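Glutathione S-transferase (PDB 6GZF) probably transfers glutathione as a Xi-class transferase of a haloalkaliphilic archaeon, a class associated with glutathionyl-hydroquinone reduction. Local coordinates at residues Asn9-Asp13 with Gly14-Thr18; Leu171-Glu174 with Gly175-Glu178; Ala201-Gln204 with Glu205-Asp208; Asp222-Leu225 with Ala226-Tyr230; Tyr279-His282 with Gly283-Glu286. All blocks are in the same frame, centred on the assembly; numbering follows the deposited sequence.

Contact 1: residues Asn9-Asp13 with Gly14-Thr18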
loop_
_atom_site.group_PDB
_atom_site.type_symbol
_atom_site.label_atom_id
_atom_site.label_comp_id
_atom_site.label_asym_id
_atom_site.label_seq_id
_atom_site.Cartn_x
_atom_site.Cartn_y
_atom_site.Cartn_z
ATOM N N ASN A 9 -19.441 -2.039 13.605
ATOM C CA ASN A 9 -20.746 -1.896 14.232
ATOM C C ASN A 9 -20.667 -1.792 15.750
ATOM O O ASN A 9 -19.579 -1.672 16.317
ATOM C CB ASN A 9 -21.643 -3.061 13.832
ATOM C CG ASN A 9 -21.744 -3.223 12.330
ATOM O OD1 ASN A 9 -22.012 -2.263 11.605
ATOM N ND2 ASN A 9 -21.533 -4.444 11.851
ATOM N N MET A 10 -21.825 -1.842 16.403
ATOM C CA MET A 10 -21.910 -1.477 17.809
ATOM C C MET A 10 -23.065 -2.167 18.531
ATOM O O MET A 10 -24.039 -2.615 17.913
ATOM C CB MET A 10 -22.055 0.042 17.932
ATOM C CG MET A 10 -22.871 0.652 16.805
ATOM S SD MET A 10 -22.674 2.435 16.665
ATOM C CE MET A 10 -21.055 2.553 15.903
ATOM N N LEU A 11 -22.933 -2.261 19.848
ATOM C CA LEU A 11 -24.017 -2.701 20.709
ATOM C C LEU A 11 -24.502 -1.497 21.512
ATOM O O LEU A 11 -23.717 -0.865 22.212
ATOM C CB LEU A 11 -23.546 -3.829 21.631
ATOM C CG LEU A 11 -24.508 -4.975 21.955
ATOM C CD1 LEU A 11 -25.052 -5.607 20.689
ATOM C CD2 LEU A 11 -23.803 -6.023 22.800
ATOM N N VAL A 12 -25.784 -1.167 21.394
ATOM C CA VAL A 12 -26.327 0.003 22.080
ATOM C C VAL A 12 -27.487 -0.375 22.994
ATOM O O VAL A 12 -28.551 -0.775 22.521
ATOM C CB VAL A 12 -26.803 1.076 21.081
ATOM C CG1 VAL A 12 -27.397 2.265 21.820
ATOM C CG2 VAL A 12 -25.652 1.519 20.189
ATOM N N ASP A 13 -27.269 -0.237 24.301
ATOM C CA ASP A 13 -28.241 -0.643 25.314
ATOM C C ASP A 13 -28.675 -2.091 25.105
ATOM O O ASP A 13 -29.848 -2.428 25.265
ATOM C CB ASP A 13 -29.459 0.286 25.306
ATOM C CG ASP A 13 -29.121 1.696 25.759
ATOM O OD1 ASP A 13 -28.118 1.864 26.485
ATOM O OD2 ASP A 13 -29.861 2.634 25.392
ATOM N N GLY A 14 -27.718 -2.940 24.739
ATOM C CA GLY A 14 -27.981 -4.350 24.522
ATOM C C GLY A 14 -28.556 -4.651 23.150
ATOM O O GLY A 14 -29.082 -5.740 22.919
ATOM N N GLU A 15 -28.450 -3.692 22.237
ATOM C CA GLU A 15 -29.014 -3.850 20.900
ATOM C C GLU A 15 -27.965 -3.691 19.803
ATOM O O GLU A 15 -27.226 -2.706 19.770
ATOM C CB GLU A 15 -30.148 -2.848 20.679
ATOM C CG GLU A 15 -31.342 -3.051 21.596
ATOM C CD GLU A 15 -32.121 -4.309 21.265
ATOM O OE1 GLU A 15 -32.211 -4.657 20.068
ATOM O OE2 GLU A 15 -32.644 -4.951 22.201
ATOM N N TRP A 16 -27.914 -4.668 18.903
ATOM C CA TRP A 16 -26.986 -4.640 17.778
ATOM C C TRP A 16 -27.446 -3.633 16.730
ATOM O O TRP A 16 -28.597 -3.663 16.291
ATOM C CB TRP A 16 -26.859 -6.038 17.166
ATOM C CG TRP A 16 -25.754 -6.190 16.159
ATOM C CD1 TRP A 16 -25.888 -6.508 14.838
ATOM C CD2 TRP A 16 -24.345 -6.042 16.393
ATOM N NE1 TRP A 16 -24.655 -6.566 14.236
ATOM C CE2 TRP A 16 -23.691 -6.284 15.169
ATOM C CE3 TRP A 16 -23.577 -5.728 17.518
ATOM C CZ2 TRP A 16 -22.304 -6.221 15.038
ATOM C CZ3 TRP A 16 -22.202 -5.666 17.385
ATOM C CH2 TRP A 16 -21.579 -5.910 16.156
ATOM N N ARG A 17 -26.548 -2.732 16.344
ATOM C CA ARG A 17 -26.845 -1.745 15.311
ATOM C C ARG A 17 -25.726 -1.667 14.282
ATOM O O ARG A 17 -24.569 -1.947 14.592
ATOM C CB ARG A 17 -27.061 -0.360 15.926
ATOM C CG ARG A 17 -28.091 -0.288 17.036
ATOM C CD ARG A 17 -28.678 1.117 17.114
ATOM N NE ARG A 17 -29.715 1.243 18.134
ATOM C CZ ARG A 17 -29.845 2.297 18.935
ATOM N NH1 ARG A 17 -29.004 3.319 18.827
ATOM N NH2 ARG A 17 -30.817 2.331 19.840
ATOM N N THR A 18 -26.076 -1.281 13.060
ATOM C CA THR A 18 -25.084 -1.095 12.009
ATOM C C THR A 18 -24.401 0.258 12.180
ATOM O O THR A 18 -23.229 0.421 11.839
ATOM C CB THR A 18 -25.712 -1.194 10.606
ATOM O OG1 THR A 18 -26.724 -2.208 10.603
ATOM C CG2 THR A 18 -24.653 -1.538 9.569
#

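Contact 2: residues Leu171-Glu174 with Gly175-Glu178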
loop_
_atom_site.group_PDB
_atom_site.type_symbol
_atom_site.label_atom_id
_atom_site.label_comp_id
_atom_site.label_asym_id
_atom_site.label_seq_id
_atom_site.Cartn_x
_atom_site.Cartn_y
_atom_site.Cartn_z
ATOM N N LEU A 171 8.056 -11.882 32.462
ATOM C CA LEU A 171 8.012 -10.820 31.461
ATOM C C LEU A 171 7.701 -9.459 32.079
ATOM O O LEU A 171 7.362 -8.507 31.375
ATOM C CB LEU A 171 6.979 -11.152 30.383
ATOM C CG LEU A 171 7.114 -12.533 29.739
ATOM C CD1 LEU A 171 5.868 -12.882 28.943
ATOM C CD2 LEU A 171 8.352 -12.596 28.860
ATOM N N TYR A 172 7.814 -9.381 33.399
ATOM C CA TYR A 172 7.647 -8.126 34.123
ATOM C C TYR A 172 8.536 -8.163 35.364
ATOM O O TYR A 172 8.043 -8.088 36.489
ATOM C CB TYR A 172 6.176 -7.919 34.495
ATOM C CG TYR A 172 5.827 -6.556 35.052
ATOM C CD1 TYR A 172 6.017 -5.403 34.301
ATOM C CD2 TYR A 172 5.269 -6.428 36.317
ATOM C CE1 TYR A 172 5.684 -4.160 34.807
ATOM C CE2 TYR A 172 4.932 -5.191 36.829
ATOM C CZ TYR A 172 5.141 -4.060 36.070
ATOM O OH TYR A 172 4.808 -2.825 36.577
ATOM N N PRO A 173 9.860 -8.278 35.156
ATOM C CA PRO A 173 10.792 -8.606 36.238
ATOM C C PRO A 173 11.150 -7.426 37.134
ATOM O O PRO A 173 11.014 -6.271 36.737
ATOM C CB PRO A 173 12.026 -9.098 35.481
ATOM C CG PRO A 173 12.020 -8.293 34.233
ATOM C CD PRO A 173 10.569 -8.047 33.882
ATOM N N GLU A 174 11.615 -7.740 38.339
ATOM C CA GLU A 174 12.018 -6.734 39.312
ATOM C C GLU A 174 13.184 -5.897 38.794
ATOM O O GLU A 174 14.172 -6.434 38.296
ATOM C CB GLU A 174 12.395 -7.406 40.637
ATOM C CG GLU A 174 13.385 -6.624 41.487
ATOM C CD GLU A 174 14.245 -7.523 42.355
ATOM O OE1 GLU A 174 14.279 -8.747 42.103
ATOM O OE2 GLU A 174 14.892 -7.005 43.289
ATOM N N GLY A 175 13.056 -4.579 38.911
ATOM C CA GLY A 175 14.099 -3.670 38.476
ATOM C C GLY A 175 13.875 -3.153 37.068
ATOM O O GLY A 175 14.526 -2.202 36.636
ATOM N N TYR A 176 12.949 -3.780 36.350
ATOM C CA TYR A 176 12.651 -3.394 34.974
ATOM C C TYR A 176 11.240 -2.829 34.830
ATOM O O TYR A 176 10.940 -2.137 33.857
ATOM C CB TYR A 176 12.814 -4.590 34.032
ATOM C CG TYR A 176 14.232 -5.097 33.884
ATOM C CD1 TYR A 176 15.083 -4.559 32.929
ATOM C CD2 TYR A 176 14.713 -6.123 34.686
ATOM C CE1 TYR A 176 16.376 -5.022 32.783
ATOM C CE2 TYR A 176 16.006 -6.594 34.547
ATOM C CZ TYR A 176 16.833 -6.039 33.595
ATOM O OH TYR A 176 18.120 -6.502 33.453
ATOM N N GLN A 177 10.388 -3.131 35.806
ATOM C CA GLN A 177 8.955 -2.840 35.734
ATOM C C GLN A 177 8.622 -1.397 35.364
ATOM O O GLN A 177 7.769 -1.152 34.511
ATOM C CB GLN A 177 8.288 -3.181 37.068
ATOM C CG GLN A 177 8.343 -4.654 37.427
ATOM C CD GLN A 177 7.778 -4.940 38.802
ATOM O OE1 GLN A 177 7.395 -4.025 39.532
ATOM N NE2 GLN A 177 7.721 -6.216 39.163
ATOM N N GLU A 178 9.296 -0.450 36.007
ATOM C CA GLU A 178 9.028 0.967 35.789
ATOM C C GLU A 178 9.310 1.368 34.343
ATOM O O GLU A 178 8.568 2.152 33.751
ATOM C CB GLU A 178 9.863 1.816 36.749
ATOM C CG GLU A 178 9.078 2.906 37.459
ATOM C CD GLU A 178 9.752 3.364 38.738
ATOM O OE1 GLU A 178 10.986 3.553 38.726
ATOM O OE2 GLU A 178 9.047 3.528 39.757
#

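Contact 3: residues Ala201-Gln204 with Glu205-Asp208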
loop_
_atom_site.group_PDB
_atom_site.type_symbol
_atom_site.label_atom_id
_atom_site.label_comp_id
_atom_site.label_asym_id
_atom_site.label_seq_id
_atom_site.Cartn_x
_atom_site.Cartn_y
_atom_site.Cartn_z
ATOM N N ALA A 201 -7.738 6.965 8.385
ATOM C CA ALA A 201 -7.711 8.417 8.240
ATOM C C ALA A 201 -8.645 8.861 7.122
ATOM O O ALA A 201 -8.649 8.279 6.037
ATOM C CB ALA A 201 -6.295 8.899 7.972
ATOM N N THR A 202 -9.438 9.892 7.392
ATOM C CA THR A 202 -10.420 10.367 6.428
ATOM C C THR A 202 -10.023 11.723 5.849
ATOM O O THR A 202 -10.570 12.159 4.836
ATOM C CB THR A 202 -11.822 10.470 7.061
ATOM O OG1 THR A 202 -12.814 10.541 6.030
ATOM C CG2 THR A 202 -11.925 11.694 7.960
ATOM N N GLU A 203 -9.070 12.382 6.499
ATOM C CA GLU A 203 -8.550 13.657 6.017
ATOM C C GLU A 203 -7.031 13.582 5.895
ATOM O O GLU A 203 -6.399 12.708 6.486
ATOM C CB GLU A 203 -8.962 14.798 6.949
ATOM C CG GLU A 203 -10.466 14.991 7.072
ATOM C CD GLU A 203 -10.842 15.964 8.173
ATOM O OE1 GLU A 203 -10.246 15.883 9.268
ATOM O OE2 GLU A 203 -11.732 16.810 7.945
ATOM N N GLN A 204 -6.448 14.498 5.129
ATOM C CA GLN A 204 -5.020 14.441 4.831
ATOM C C GLN A 204 -4.147 14.763 6.042
ATOM O O GLN A 204 -3.206 14.029 6.346
ATOM C CB GLN A 204 -4.677 15.392 3.684
ATOM C CG GLN A 204 -3.246 15.258 3.190
ATOM C CD GLN A 204 -2.942 13.869 2.661
ATOM O OE1 GLN A 204 -3.713 13.304 1.885
ATOM N NE2 GLN A 204 -1.814 13.309 3.086
ATOM N N GLU A 205 -4.461 15.859 6.727
ATOM C CA GLU A 205 -3.668 16.302 7.874
ATOM C C GLU A 205 -3.585 15.265 9.010
ATOM O O GLU A 205 -2.505 15.057 9.555
ATOM C CB GLU A 205 -4.208 17.633 8.415
ATOM C CG GLU A 205 -4.576 18.641 7.337
ATOM C CD GLU A 205 -3.987 20.013 7.597
ATOM O OE1 GLU A 205 -4.758 20.943 7.918
ATOM O OE2 GLU A 205 -2.752 20.162 7.475
ATOM N N PRO A 206 -4.709 14.614 9.378
ATOM C CA PRO A 206 -4.572 13.553 10.387
ATOM C C PRO A 206 -3.675 12.402 9.933
ATOM O O PRO A 206 -2.897 11.890 10.737
ATOM C CB PRO A 206 -6.010 13.066 10.580
ATOM C CG PRO A 206 -6.844 14.235 10.214
ATOM C CD PRO A 206 -6.126 14.900 9.088
ATOM N N TYR A 207 -3.785 12.006 8.667
ATOM C CA TYR A 207 -2.932 10.957 8.116
ATOM C C TYR A 207 -1.462 11.351 8.188
ATOM O O TYR A 207 -0.615 10.549 8.582
ATOM C CB TYR A 207 -3.321 10.649 6.666
ATOM C CG TYR A 207 -2.321 9.785 5.926
ATOM C CD1 TYR A 207 -2.389 8.400 5.990
ATOM C CD2 TYR A 207 -1.315 10.355 5.154
ATOM C CE1 TYR A 207 -1.479 7.606 5.314
ATOM C CE2 TYR A 207 -0.401 9.570 4.477
ATOM C CZ TYR A 207 -0.488 8.198 4.559
ATOM O OH TYR A 207 0.421 7.416 3.885
ATOM N N ASP A 208 -1.170 12.588 7.797
ATOM C CA ASP A 208 0.198 13.094 7.774
ATOM C C ASP A 208 0.860 13.006 9.145
ATOM O O ASP A 208 2.006 12.574 9.262
ATOM C CB ASP A 208 0.221 14.542 7.275
ATOM C CG ASP A 208 -0.218 14.667 5.829
ATOM O OD1 ASP A 208 -0.086 13.677 5.079
ATOM O OD2 ASP A 208 -0.696 15.755 5.442
#

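Contact 4: residues Asp222-Leu225 with Ala226-Tyr230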
loop_
_atom_site.group_PDB
_atom_site.type_symbol
_atom_site.label_atom_id
_atom_site.label_comp_id
_atom_site.label_asym_id
_atom_site.label_seq_id
_atom_site.Cartn_x
_atom_site.Cartn_y
_atom_site.Cartn_z
ATOM N N ASP A 222 14.668 2.151 16.931
ATOM C CA ASP A 222 15.643 1.464 16.095
ATOM C C ASP A 222 17.056 1.795 16.560
ATOM O O ASP A 222 17.933 0.930 16.572
ATOM C CB ASP A 222 15.463 1.841 14.623
ATOM C CG ASP A 222 16.376 1.052 13.704
ATOM O OD1 ASP A 222 16.138 -0.163 13.528
ATOM O OD2 ASP A 222 17.331 1.645 13.159
ATOM N N ASP A 223 17.269 3.048 16.948
ATOM C CA ASP A 223 18.561 3.476 17.470
ATOM C C ASP A 223 18.790 2.919 18.871
ATOM O O ASP A 223 19.919 2.613 19.252
ATOM C CB ASP A 223 18.660 5.003 17.490
ATOM C CG ASP A 223 18.641 5.608 16.100
ATOM O OD1 ASP A 223 18.927 4.878 15.127
ATOM O OD2 ASP A 223 18.345 6.815 15.981
ATOM N N VAL A 224 17.708 2.793 19.631
ATOM C CA VAL A 224 17.776 2.268 20.989
ATOM C C VAL A 224 18.151 0.788 20.970
ATOM O O VAL A 224 18.935 0.323 21.798
ATOM C CB VAL A 224 16.435 2.457 21.734
ATOM C CG1 VAL A 224 16.452 1.739 23.076
ATOM C CG2 VAL A 224 16.137 3.938 21.920
ATOM N N LEU A 225 17.606 0.060 20.001
ATOM C CA LEU A 225 17.822 -1.380 19.904
ATOM C C LEU A 225 19.127 -1.733 19.196
ATOM O O LEU A 225 19.325 -2.873 18.779
ATOM C CB LEU A 225 16.649 -2.043 19.180
ATOM C CG LEU A 225 15.342 -2.133 19.971
ATOM C CD1 LEU A 225 14.263 -2.824 19.154
ATOM C CD2 LEU A 225 15.569 -2.855 21.287
ATOM N N ALA A 226 20.015 -0.754 19.063
ATOM C CA ALA A 226 21.301 -0.982 18.420
ATOM C C ALA A 226 22.341 -1.462 19.428
ATOM O O ALA A 226 23.321 -2.111 19.059
ATOM C CB ALA A 226 21.779 0.284 17.728
ATOM N N ASP A 227 22.122 -1.141 20.700
ATOM C CA ASP A 227 23.095 -1.463 21.739
ATOM C C ASP A 227 22.488 -2.278 22.878
ATOM O O ASP A 227 23.179 -2.621 23.838
ATOM C CB ASP A 227 23.724 -0.180 22.287
ATOM C CG ASP A 227 24.367 0.658 21.202
ATOM O OD1 ASP A 227 25.377 0.210 20.617
ATOM O OD2 ASP A 227 23.861 1.766 20.930
ATOM N N GLN A 228 21.200 -2.587 22.770
ATOM C CA GLN A 228 20.540 -3.463 23.732
ATOM C C GLN A 228 19.592 -4.414 23.006
ATOM O O GLN A 228 18.891 -4.015 22.075
ATOM C CB GLN A 228 19.794 -2.646 24.793
ATOM C CG GLN A 228 18.708 -1.732 24.253
ATOM C CD GLN A 228 18.299 -0.666 25.251
ATOM O OE1 GLN A 228 19.120 0.151 25.672
ATOM N NE2 GLN A 228 17.029 -0.673 25.640
ATOM N N ARG A 229 19.582 -5.673 23.432
ATOM C CA ARG A 229 18.853 -6.719 22.721
ATOM C C ARG A 229 17.346 -6.487 22.703
ATOM O O ARG A 229 16.703 -6.636 21.664
ATOM C CB ARG A 229 19.152 -8.089 23.335
ATOM C CG ARG A 229 18.414 -9.225 22.649
ATOM C CD ARG A 229 18.895 -10.586 23.116
ATOM N NE ARG A 229 18.262 -11.660 22.356
ATOM C CZ ARG A 229 18.647 -12.931 22.391
ATOM N NH1 ARG A 229 19.670 -13.296 23.151
ATOM N NH2 ARG A 229 18.011 -13.839 21.663
ATOM N N TYR A 230 16.785 -6.120 23.848
ATOM C CA TYR A 230 15.347 -5.909 23.946
ATOM C C TYR A 230 15.022 -4.461 24.304
ATOM O O TYR A 230 15.923 -3.660 24.560
ATOM C CB TYR A 230 14.740 -6.869 24.969
ATOM C CG TYR A 230 15.021 -8.326 24.663
ATOM C CD1 TYR A 230 14.518 -8.923 23.515
ATOM C CD2 TYR A 230 15.794 -9.099 25.519
ATOM C CE1 TYR A 230 14.776 -10.252 23.228
ATOM C CE2 TYR A 230 16.056 -10.428 25.243
ATOM C CZ TYR A 230 15.545 -11.000 24.095
ATOM O OH TYR A 230 15.803 -12.323 23.816
#

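Contact 5: residues Tyr279-His282 with Gly283-Glu286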
loop_
_atom_site.group_PDB
_atom_site.type_symbol
_atom_site.label_atom_id
_atom_site.label_comp_id
_atom_site.label_asym_id
_atom_site.label_seq_id
_atom_site.Cartn_x
_atom_site.Cartn_y
_atom_site.Cartn_z
ATOM N N TYR A 279 10.302 -13.552 16.801
ATOM C CA TYR A 279 9.564 -14.585 16.080
ATOM C C TYR A 279 10.119 -15.975 16.374
ATOM O O TYR A 279 9.371 -16.952 16.445
ATOM C CB TYR A 279 9.605 -14.305 14.574
ATOM C CG TYR A 279 8.760 -15.233 13.724
ATOM C CD1 TYR A 279 9.252 -16.461 13.296
ATOM C CD2 TYR A 279 7.477 -14.870 13.331
ATOM C CE1 TYR A 279 8.486 -17.305 12.513
ATOM C CE2 TYR A 279 6.703 -15.709 12.548
ATOM C CZ TYR A 279 7.214 -16.925 12.142
ATOM O OH TYR A 279 6.448 -17.761 11.363
ATOM N N GLN A 280 11.433 -16.055 16.553
ATOM C CA GLN A 280 12.109 -17.333 16.738
ATOM C C GLN A 280 12.216 -17.736 18.206
ATOM O O GLN A 280 12.722 -18.813 18.521
ATOM C CB GLN A 280 13.499 -17.286 16.104
ATOM C CG GLN A 280 13.468 -17.058 14.600
ATOM C CD GLN A 280 14.833 -16.740 14.028
ATOM O OE1 GLN A 280 15.855 -16.950 14.682
ATOM N NE2 GLN A 280 14.858 -16.226 12.803
ATOM N N THR A 281 11.744 -16.872 19.101
ATOM C CA THR A 281 11.622 -17.246 20.504
ATOM C C THR A 281 10.632 -18.401 20.595
ATOM O O THR A 281 9.506 -18.296 20.106
ATOM C CB THR A 281 11.154 -16.073 21.382
ATOM O OG1 THR A 281 11.990 -14.933 21.151
ATOM C CG2 THR A 281 11.212 -16.452 22.854
ATOM N N HIS A 282 11.063 -19.500 21.210
ATOM C CA HIS A 282 10.325 -20.760 21.167
ATOM C C HIS A 282 8.876 -20.633 21.634
ATOM O O HIS A 282 8.606 -20.193 22.751
ATOM C CB HIS A 282 11.042 -21.819 22.007
ATOM C CG HIS A 282 10.545 -23.212 21.772
ATOM N ND1 HIS A 282 10.918 -23.958 20.675
ATOM C CD2 HIS A 282 9.699 -23.991 22.488
ATOM C CE1 HIS A 282 10.328 -25.139 20.727
ATOM N NE2 HIS A 282 9.582 -25.184 21.817
ATOM N N GLY A 283 7.951 -21.020 20.759
ATOM C CA GLY A 283 6.534 -20.993 21.074
ATOM C C GLY A 283 5.781 -19.866 20.394
ATOM O O GLY A 283 4.599 -20.003 20.077
ATOM N N ILE A 284 6.468 -18.751 20.168
ATOM C CA ILE A 284 5.849 -17.558 19.597
ATOM C C ILE A 284 5.404 -17.776 18.149
ATOM O O ILE A 284 4.343 -17.300 17.739
ATOM C CB ILE A 284 6.812 -16.348 19.671
ATOM C CG1 ILE A 284 6.952 -15.876 21.118
ATOM C CG2 ILE A 284 6.324 -15.202 18.796
ATOM C CD1 ILE A 284 7.728 -14.585 21.275
ATOM N N ALA A 285 6.211 -18.509 17.387
ATOM C CA ALA A 285 5.952 -18.735 15.966
ATOM C C ALA A 285 4.583 -19.366 15.701
ATOM O O ALA A 285 3.932 -19.050 14.706
ATOM C CB ALA A 285 7.049 -19.604 15.369
ATOM N N GLU A 286 4.151 -20.248 16.596
ATOM C CA GLU A 286 2.881 -20.947 16.425
ATOM C C GLU A 286 1.684 -20.066 16.776
ATOM O O GLU A 286 0.535 -20.459 16.572
ATOM C CB GLU A 286 2.852 -22.224 17.270
ATOM C CG GLU A 286 3.740 -23.345 16.748
ATOM C CD GLU A 286 5.218 -23.083 16.977
ATOM O OE1 GLU A 286 5.560 -22.456 18.001
ATOM O OE2 GLU A 286 6.034 -23.505 16.132
#

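Contact 1: residues Asn9-Asp13 with Gly14-Thr18
M10 and R17 form an antiparallel hydrogen-bonded pair of a beta hairpin between strands 10-12 and 15-17, with M10 N bonded to R17 O (3.3 Å) and R17 N to M10 O (3.0 Å); D13 and G14, both at positive phi, make a type I' turn between the strands. The neighbouring pair, L11 with W16, is non-hydrogen-bonded and faces the other side of the sheet. The indole of W16, its CG anti to the backbone N (chi1 -170°), lies back across strand 10-12. L11 CD1 meets CE3 of that ring at its edge and in its plane, 3.5 Å away, while N9 CB approaches W16 CZ2 obliquely at 3.4 Å; the N9 amide stands 81° from the ring. M10 N lies over one face. Replacing W16 by an alanine would probably leave the carbonyl of E94 without its NE1 donor and open a gap beside N9 and L11. On the sheet face carrying M10, V12 and R17, V12 CG1 sits over the guanidinium of R17, 3.6 Å from NH1, and E22 offers R17 a long, weak ion pair. The hairpin rests on helix 117-124, L11 packing on Y121 and V122 and W16 making a cation-pi contact with R118. Beside it, backbone bonds tie L11 to C130 and G14 to V128, next to R131, a predicted glutathione-site residue that also binds N9 O.

Contact 2: residues Leu171-Glu174 with Gly175-Glu178
Y172 and Q177 carry a stack of ring on side chain just where the chain turns into helix 177-192. Q177 CG sits over the centre of the Y172 ring, a CH-pi contact 3.5 Å from the centroid and 11° off its normal. The amide that follows continues over the same surface, its plane 1° from that of the ring, and Q177 CD lies 3.5 Å from Y172 CE2. Q177 runs extended beyond CG, which carries the amide out over the CE2 side of the ring, with NE2 turned toward the Y172 carbonyl. A second, apolar contact joins P173 and Y176: P173 CG touches Y176 CD2 at 3.5 Å, meeting that ring obliquely. Among the polar contacts, Q177 NE2 donates to Y172 O at 3.3 Å, so this bond and the stack together fix the amide over the ring. The backbone closes a type II turn over E174 and G175, with G175 at positive phi; Y176 N bonds to P173 O (3.2 Å), the donor standing above the carbonyl plane. A weak bond from Q177 N reaches the same oxygen, so P173 O serves two successive N-H groups as the helix opens. The phenol of Y172 is fixed further along helix 177-192 by a hydrogen bond to D181, and its ring has a cation-pi partner in R155 of helix 150-159. P173 and Y176 pack on the loop at R235 before helix 238-247, while Y172 also touches E238 at the start of that helix. The turn thus joins these three helices, away from the predicted active site.

Contact 3: residues Ala201-Gln204 with Glu205-Asp208
A201 and Q204 both meet Y207: the methyl of A201 lies at the edge of the phenol ring, near its plane, and Q204 NE2 approaches the ring obliquely, 3.6 Å from CD2. The third flat group is the carboxylate of D208, whose plane is turned 40° from the Q204 amide. These groups gather at the N-terminal end of helix 204-224, with E203 at the N-cap position. A201 CB also packs on Y207 CB at 3.7 Å, so the loop before the helix packs on its first turn. P206 belongs to that first turn, its CD 3.6 Å from E203 CB, the two side chains passing obliquely. The backbone bond from Y207 N to E203 O is weak, whereas D208 N to Q204 O (2.9 Å) is a sound helical one. The Q204 chain leaves with CG anti to the backbone N and then bends at chi2 (60°), which swings the amide forward along the helix to D208, four residues on. The other end of the amide reaches across the dimer: Q204 OE1 accepts from V310 N of the second subunit. The phenol of Y207 is likewise drawn to the interface, its OH bonded to M259 O of its own chain and to R312 N of the second subunit, and its ring packing on V310 of that subunit. The helix start is therefore part of the dimer contact. Q204 NE2 donates to D208 OD1 at 2.7 Å, meeting it on the syn side, 27° out of the carboxylate plane.

Contact 4: residues Asp222-Leu225 with Ala226-Tyr230
V224 and Q228 meet at the C-terminal end of helix 204-224, where L225 is the first residue to leave helical geometry and the chain turns into a loop. From CB the Q228 side chain starts with chi1 at 60°, placing CG between its own N and carbonyl carbon and beside V224 O, 3.2 Å away. CD follows over the valine, 3.7 Å from V224 CG1. At the tip OE1 stays near the same methyl, while NE2 lies 3.6 Å from V224 CG1 and gives a weak bond to Y230 O. With an alanine in place of Q228, V224 CG1 would probably lose its cover and Y230 O this donor. At the helix end A226 N makes a weak bond to D223 O. Outside the segments, R324 bonds both L225 O and R229 O, fastening the loop to the C-terminal tail, and D277 of helix 271-279 forms a salt bridge with R229. The aliphatic part of R229 lies on the neighbouring tyrosine, CG 3.6 Å above the plane of the Y230 ring. L225 packs on L271 and Y274 of helix 271-279, and its CD2 approaches Y230 O at 3.4 Å.

Contact 5: residues Tyr279-His282 with Gly283-Glu286
T281 and I284 hold the close-packed side of this turn. I284 N donates to T281 O at 3.1 Å, with an angle of 156° at the hydrogen, and I284 CD1 lies 3.7 Å from T281 CB. The CB of I284 is directed toward the preceding segment, with T281 O 3.4 Å away, and the side chain is buried. A second cluster forms at Y279: A285 CA sits over one face of its ring, and A285 CB is 3.9 Å from Y279 CE1. The Y279 chain has CG anti to the backbone N (chi1 -174°), which turns the ring back over A285, six residues along. The bond between T281 and I284 closes a type II turn with H282 and G283 at its corners, linking the end of helix 271-279 to the 3-10 segment ahead of helix 290-299. G283 takes positive phi, where a CB would run into H282 O. T281 OG1 bonds D277 O and L278 O, tying the turn to the end of helix 271-279, and the ring of Y279 stacks on F318. The looser side faces solvent: H282 is exposed, its side chain directed away from the turn and touching a crystal neighbour.

All five contacts follow one another along the chain, each closing a short local turn, so none encloses or crosses another. Contact 1 closes the N-terminal hairpin, on the opposite side of the chain's centre from contacts 2, 4 and 5. Contact 2 opens helix 177-192. Contacts 3 and 4 mark the two ends of helix 204-224, their centres about 31 Å apart, contact 3 also reaching the second subunit. Contact 5 closes the turn between helices 271-279 and 290-299. Contacts 4 and 5 come within about 5 Å at their nearest atoms, and D277 links them, binding R229 through its carboxylate and T281 through its carbonyl.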